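Local coordinates for protein taurine:2-oxoglutarate aminotransferase (PDB 6JIX) that probably transfers amino groups between taurine and 2-oxoglutarate as a pyridoxal 5'-phosphate-dependent class-III aminotransferase, at residues A[128-141]-A[169-182]. Residues are numbered along the deposited sequence; the frame is centred on the assembly and turned at random.
Sequences RMVTGRPKIFSCYR and PGFVHFMNPNMYED
Ile136 to Cys139 pair in register with Phe171 to Phe174 as parallel strands, the axes of strands 135-139 and 171-174 running at 32° to each other, and five backbone hydrogen bonds run from Ile136 N to Gly170 O through to Tyr140 N to Phe174 O. This pair forms one margin of the seven-stranded mixed sheet of the PLP-dependent aminotransferase fold: strand 213-219 flanks 135-139 on its other side, while 171-174 is outermost within the chain. On the face that carries Phe137, Val172, Cys139 and Phe174, Val172 lays CB over the Phe137 ring, 4.0 Å from its centroid, a CH-pi contact. Cys139 SG approaches the Phe174 ring obliquely, 3.4 Å from Phe174 CZ. Past the strand end, Tyr140 takes His173 CB over one ring face, 3.4 Å from the centroid and 16° off the normal, and Met175 CE meets Tyr140 CD2. Cutting Tyr140 back to an alanine is likely to cost His173 CB its ring face and Met175 CE its CD2 contact, keeping only the touch on CB. Asn176 then holds the backbone of Arg141 twice: OD1 accepts from Arg141 N on an in-plane lone pair, and ND2 donates to Arg141 O at 173°. With its chain extended from CG to NE, Arg141 places its guanidinium between Met175 SD and Asn178 CB on opposite faces; at the edge, Arg141 NH2 makes a weak hydrogen bond to Asp182 OD1 (3.4 Å), part of a salt bridge, and Arg141 NH1 donates in plane to Asn176 O at 2.8 Å.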
loop_
_atom_site.group_PDB
_atom_site.type_symbol
_atom_site.label_atom_id
_atom_site.label_comp_id
_atom_site.label_asym_id
_atom_site.label_seq_id
_atom_site.Cartn_x
_atom_site.Cartn_y
_atom_site.Cartn_z
ATOM N N ARG A 128 7.455 15.757 -8.984
ATOM C CA ARG A 128 7.439 17.106 -8.427
ATOM C C ARG A 128 8.812 17.481 -7.863
ATOM O O ARG A 128 9.275 18.615 -8.043
ATOM C CB ARG A 128 6.347 17.218 -7.357
ATOM C CG ARG A 128 4.984 17.617 -7.888
ATOM C CD ARG A 128 3.865 17.083 -7.009
ATOM N NE ARG A 128 2.551 17.546 -7.450
ATOM C CZ ARG A 128 1.404 17.284 -6.824
ATOM N NH1 ARG A 128 1.399 16.549 -5.715
ATOM N NH2 ARG A 128 0.261 17.773 -7.298
ATOM N N MET A 129 9.487 16.532 -7.197
ATOM C CA MET A 129 10.819 16.795 -6.647
ATOM C C MET A 129 11.853 16.983 -7.754
ATOM O O MET A 129 12.684 17.899 -7.688
ATOM C CB MET A 129 11.246 15.657 -5.716
ATOM C CG MET A 129 10.854 15.830 -4.233
ATOM S SD MET A 129 11.353 14.426 -3.185
ATOM C CE MET A 129 9.879 13.418 -3.209
ATOM N N VAL A 130 11.834 16.113 -8.769
ATOM C CA VAL A 130 12.842 16.186 -9.824
ATOM C C VAL A 130 12.683 17.465 -10.643
ATOM O O VAL A 130 13.653 18.191 -10.881
ATOM C CB VAL A 130 12.765 14.946 -10.720
ATOM C CG1 VAL A 130 13.463 15.237 -12.030
ATOM C CG2 VAL A 130 13.349 13.723 -9.998
ATOM N N THR A 131 11.468 17.746 -11.114
ATOM C CA THR A 131 11.265 18.905 -11.973
ATOM C C THR A 131 11.106 20.197 -11.180
ATOM O O THR A 131 11.251 21.282 -11.751
ATOM C CB THR A 131 10.031 18.724 -12.869
ATOM O OG1 THR A 131 8.854 18.667 -12.051
ATOM C CG2 THR A 131 10.125 17.456 -13.712
ATOM N N GLY A 132 10.778 20.113 -9.894
ATOM C CA GLY A 132 10.458 21.321 -9.166
ATOM C C GLY A 132 9.149 21.979 -9.545
ATOM O O GLY A 132 8.897 23.110 -9.122
ATOM N N ARG A 133 8.319 21.329 -10.343
ATOM C CA ARG A 133 7.077 21.925 -10.813
ATOM C C ARG A 133 5.896 21.309 -10.075
ATOM O O ARG A 133 5.960 20.145 -9.677
ATOM C CB ARG A 133 6.903 21.714 -12.322
ATOM C CG ARG A 133 8.138 22.011 -13.164
ATOM C CD ARG A 133 7.948 21.493 -14.569
ATOM N NE ARG A 133 9.013 21.938 -15.448
ATOM C CZ ARG A 133 8.995 21.786 -16.764
ATOM N NH1 ARG A 133 7.964 21.202 -17.354
ATOM N NH2 ARG A 133 10.016 22.214 -17.488
ATOM N N PRO A 134 4.786 22.031 -9.901
ATOM C CA PRO A 134 3.724 21.513 -9.018
ATOM C C PRO A 134 2.690 20.595 -9.668
ATOM O O PRO A 134 2.135 19.732 -8.986
ATOM C CB PRO A 134 3.060 22.798 -8.504
ATOM C CG PRO A 134 3.236 23.788 -9.642
ATOM C CD PRO A 134 4.508 23.406 -10.370
ATOM N N LYS A 135 2.418 20.756 -10.964
ATOM C CA LYS A 135 1.206 20.214 -11.572
ATOM C C LYS A 135 1.414 18.830 -12.174
ATOM O O LYS A 135 2.462 18.542 -12.758
ATOM C CB LYS A 135 0.697 21.162 -12.660
ATOM C CG LYS A 135 -0.033 22.379 -12.126
ATOM C CD LYS A 135 -0.352 23.366 -13.238
ATOM C CE LYS A 135 -0.410 24.800 -12.702
ATOM N NZ LYS A 135 -1.298 25.668 -13.520
ATOM N N ILE A 136 0.371 18.005 -12.080
ATOM C CA ILE A 136 0.299 16.685 -12.702
ATOM C C ILE A 136 -0.883 16.696 -13.665
ATOM O O ILE A 136 -2.010 17.009 -13.258
ATOM C CB ILE A 136 0.107 15.561 -11.668
ATOM C CG1 ILE A 136 1.249 15.524 -10.644
ATOM C CG2 ILE A 136 -0.118 14.224 -12.385
ATOM C CD1 ILE A 136 2.604 15.117 -11.204
ATOM N N PHE A 137 -0.632 16.363 -14.931
ATOM C CA PHE A 137 -1.700 16.126 -15.898
ATOM C C PHE A 137 -2.037 14.640 -15.943
ATOM O O PHE A 137 -1.139 13.786 -15.969
ATOM C CB PHE A 137 -1.283 16.592 -17.302
ATOM C CG PHE A 137 -1.639 18.026 -17.610
ATOM C CD1 PHE A 137 -1.321 19.043 -16.727
ATOM C CD2 PHE A 137 -2.281 18.352 -18.792
ATOM C CE1 PHE A 137 -1.653 20.366 -17.006
ATOM C CE2 PHE A 137 -2.613 19.682 -19.088
ATOM C CZ PHE A 137 -2.300 20.691 -18.187
ATOM N N SER A 138 -3.332 14.325 -15.988
ATOM C CA SER A 138 -3.728 12.935 -16.177
ATOM C C SER A 138 -5.082 12.881 -16.866
ATOM O O SER A 138 -5.817 13.875 -16.917
ATOM C CB SER A 138 -3.766 12.160 -14.858
ATOM O OG SER A 138 -4.457 12.876 -13.863
ATOM N N CYS A 139 -5.412 11.695 -17.377
ATOM C CA CYS A 139 -6.580 11.541 -18.234
ATOM C C CYS A 139 -7.845 11.367 -17.409
ATOM O O CYS A 139 -7.834 10.717 -16.357
ATOM C CB CYS A 139 -6.423 10.337 -19.155
ATOM S SG CYS A 139 -4.904 10.284 -20.071
ATOM N N TYR A 140 -8.945 11.933 -17.916
ATOM C CA TYR A 140 -10.258 11.704 -17.317
ATOM C C TYR A 140 -10.655 10.231 -17.397
ATOM O O TYR A 140 -11.256 9.692 -16.461
ATOM C CB TYR A 140 -11.311 12.572 -18.009
ATOM C CG TYR A 140 -11.460 13.971 -17.457
ATOM C CD1 TYR A 140 -11.793 14.187 -16.128
ATOM C CD2 TYR A 140 -11.278 15.087 -18.269
ATOM C CE1 TYR A 140 -11.931 15.490 -15.620
ATOM C CE2 TYR A 140 -11.421 16.387 -17.773
ATOM C CZ TYR A 140 -11.751 16.585 -16.453
ATOM O OH TYR A 140 -11.891 17.873 -15.954
ATOM N N ARG A 141 -10.324 9.560 -18.503
ATOM C CA ARG A 141 -10.621 8.134 -18.661
ATOM C C ARG A 141 -9.414 7.340 -18.175
ATOM O O ARG A 141 -8.583 6.854 -18.949
ATOM C CB ARG A 141 -10.951 7.809 -20.110
ATOM C CG ARG A 141 -12.387 8.031 -20.528
ATOM C CD ARG A 141 -12.464 8.136 -22.055
ATOM N NE ARG A 141 -13.825 8.298 -22.559
ATOM C CZ ARG A 141 -14.150 9.054 -23.602
ATOM N NH1 ARG A 141 -13.211 9.720 -24.257
ATOM N NH2 ARG A 141 -15.414 9.138 -23.998
ATOM N N PRO A 169 -4.397 20.108 -4.728
ATOM C CA PRO A 169 -3.956 21.047 -5.766
ATOM C C PRO A 169 -2.959 20.417 -6.731
ATOM O O PRO A 169 -2.209 19.496 -6.395
ATOM C CB PRO A 169 -3.310 22.192 -4.969
ATOM C CG PRO A 169 -3.662 21.943 -3.536
ATOM C CD PRO A 169 -3.861 20.464 -3.408
ATOM N N GLY A 170 -2.945 20.951 -7.944
ATOM C CA GLY A 170 -1.953 20.550 -8.913
ATOM C C GLY A 170 -2.322 19.346 -9.735
ATOM O O GLY A 170 -1.438 18.747 -10.355
ATOM N N PHE A 171 -3.594 18.966 -9.755
ATOM C CA PHE A 171 -4.055 17.814 -10.521
ATOM C C PHE A 171 -5.005 18.304 -11.611
ATOM O O PHE A 171 -6.185 18.558 -11.343
ATOM C CB PHE A 171 -4.725 16.796 -9.610
ATOM C CG PHE A 171 -3.762 16.033 -8.769
ATOM C CD1 PHE A 171 -3.107 14.918 -9.285
ATOM C CD2 PHE A 171 -3.492 16.437 -7.455
ATOM C CE1 PHE A 171 -2.204 14.215 -8.502
ATOM C CE2 PHE A 171 -2.585 15.742 -6.662
ATOM C CZ PHE A 171 -1.942 14.631 -7.177
ATOM N N VAL A 172 -4.488 18.402 -12.839
ATOM C CA VAL A 172 -5.240 18.849 -14.003
ATOM C C VAL A 172 -5.585 17.644 -14.869
ATOM O O VAL A 172 -4.705 16.842 -15.217
ATOM C CB VAL A 172 -4.443 19.879 -14.820
ATOM C CG1 VAL A 172 -5.339 20.513 -15.881
ATOM C CG2 VAL A 172 -3.867 20.931 -13.922
ATOM N N HIS A 173 -6.853 17.535 -15.256
ATOM C CA HIS A 173 -7.337 16.407 -16.034
ATOM C C HIS A 173 -7.605 16.824 -17.469
ATOM O O HIS A 173 -8.176 17.890 -17.719
ATOM C CB HIS A 173 -8.597 15.828 -15.393
ATOM C CG HIS A 173 -8.341 15.226 -14.052
ATOM N ND1 HIS A 173 -8.583 15.899 -12.873
ATOM C CD2 HIS A 173 -7.809 14.030 -13.699
ATOM C CE1 HIS A 173 -8.237 15.134 -11.851
ATOM N NE2 HIS A 173 -7.766 13.995 -12.326
ATOM N N PHE A 174 -7.172 15.989 -18.410
ATOM C CA PHE A 174 -7.471 16.194 -19.819
ATOM C C PHE A 174 -8.221 14.999 -20.375
ATOM O O PHE A 174 -8.029 13.861 -19.939
ATOM C CB PHE A 174 -6.207 16.458 -20.671
ATOM C CG PHE A 174 -5.239 15.307 -20.749
ATOM C CD1 PHE A 174 -4.499 14.913 -19.633
ATOM C CD2 PHE A 174 -5.016 14.659 -21.958
ATOM C CE1 PHE A 174 -3.578 13.870 -19.724
ATOM C CE2 PHE A 174 -4.119 13.615 -22.056
ATOM C CZ PHE A 174 -3.388 13.222 -20.946
ATOM N N MET A 175 -9.092 15.272 -21.334
ATOM C CA MET A 175 -9.892 14.222 -21.947
ATOM C C MET A 175 -9.064 13.466 -22.983
ATOM O O MET A 175 -8.452 14.078 -23.864
ATOM C CB MET A 175 -11.141 14.815 -22.597
ATOM C CG MET A 175 -12.059 13.782 -23.214
ATOM S SD MET A 175 -12.737 12.617 -22.002
ATOM C CE MET A 175 -13.092 13.761 -20.669
ATOM N N ASN A 176 -8.995 12.129 -22.837
ATOM C CA ASN A 176 -8.358 11.277 -23.832
ATOM C C ASN A 176 -9.412 10.632 -24.722
ATOM O O ASN A 176 -10.563 10.461 -24.307
ATOM C CB ASN A 176 -7.500 10.176 -23.184
ATOM C CG ASN A 176 -8.155 9.536 -21.959
ATOM O OD1 ASN A 176 -9.066 10.100 -21.342
ATOM N ND2 ASN A 176 -7.667 8.353 -21.586
ATOM N N PRO A 177 -9.046 10.267 -25.950
ATOM C CA PRO A 177 -10.044 9.752 -26.898
ATOM C C PRO A 177 -10.410 8.309 -26.604
ATOM O O PRO A 177 -9.548 7.467 -26.339
ATOM C CB PRO A 177 -9.333 9.861 -28.254
ATOM C CG PRO A 177 -7.891 9.686 -27.903
ATOM C CD PRO A 177 -7.705 10.358 -26.556
ATOM N N ASN A 178 -11.709 8.038 -26.653
ATOM C CA ASN A 178 -12.246 6.683 -26.722
ATOM C C ASN A 178 -12.877 6.594 -28.103
ATOM O O ASN A 178 -14.041 6.953 -28.285
ATOM C CB ASN A 178 -13.272 6.394 -25.623
ATOM C CG ASN A 178 -13.836 4.951 -25.688
ATOM O OD1 ASN A 178 -13.725 4.255 -26.702
ATOM N ND2 ASN A 178 -14.457 4.518 -24.596
ATOM N N MET A 179 -12.096 6.109 -29.071
ATOM C CA MET A 179 -12.460 6.258 -30.478
ATOM C C MET A 179 -13.909 5.870 -30.752
ATOM O O MET A 179 -14.668 6.656 -31.325
ATOM C CB MET A 179 -11.506 5.454 -31.347
ATOM C CG MET A 179 -10.353 6.302 -31.779
ATOM S SD MET A 179 -9.266 5.425 -32.876
ATOM C CE MET A 179 -9.493 6.404 -34.362
ATOM N N TYR A 180 -14.322 4.663 -30.350
ATOM C CA TYR A 180 -15.689 4.248 -30.645
ATOM C C TYR A 180 -16.710 5.179 -29.993
ATOM O O TYR A 180 -17.615 5.688 -30.663
ATOM C CB TYR A 180 -15.923 2.806 -30.212
ATOM C CG TYR A 180 -17.330 2.357 -30.528
ATOM C CD1 TYR A 180 -17.642 1.756 -31.752
ATOM C CD2 TYR A 180 -18.366 2.563 -29.615
ATOM C CE1 TYR A 180 -18.942 1.366 -32.046
ATOM C CE2 TYR A 180 -19.673 2.168 -29.902
ATOM C CZ TYR A 180 -19.956 1.579 -31.113
ATOM O OH TYR A 180 -21.260 1.205 -31.379
ATOM N N GLU A 181 -16.578 5.430 -28.684
ATOM C CA GLU A 181 -17.589 6.222 -27.982
ATOM C C GLU A 181 -17.638 7.679 -28.455
ATOM O O GLU A 181 -18.618 8.383 -28.176
ATOM C CB GLU A 181 -17.344 6.153 -26.477
ATOM C CG GLU A 181 -17.645 4.787 -25.857
ATOM C CD GLU A 181 -17.692 4.819 -24.342
ATOM O OE1 GLU A 181 -17.829 5.926 -23.782
ATOM O OE2 GLU A 181 -17.596 3.735 -23.719
ATOM N N ASP A 182 -16.591 8.163 -29.113
ATOM C CA ASP A 182 -16.562 9.523 -29.619
ATOM C C ASP A 182 -17.045 9.622 -31.064
ATOM O O ASP A 182 -17.141 10.729 -31.594
ATOM C CB ASP A 182 -15.142 10.099 -29.512
ATOM C CG ASP A 182 -14.653 10.229 -28.062
ATOM O OD1 ASP A 182 -15.472 10.478 -27.140
ATOM O OD2 ASP A 182 -13.426 10.091 -27.853
#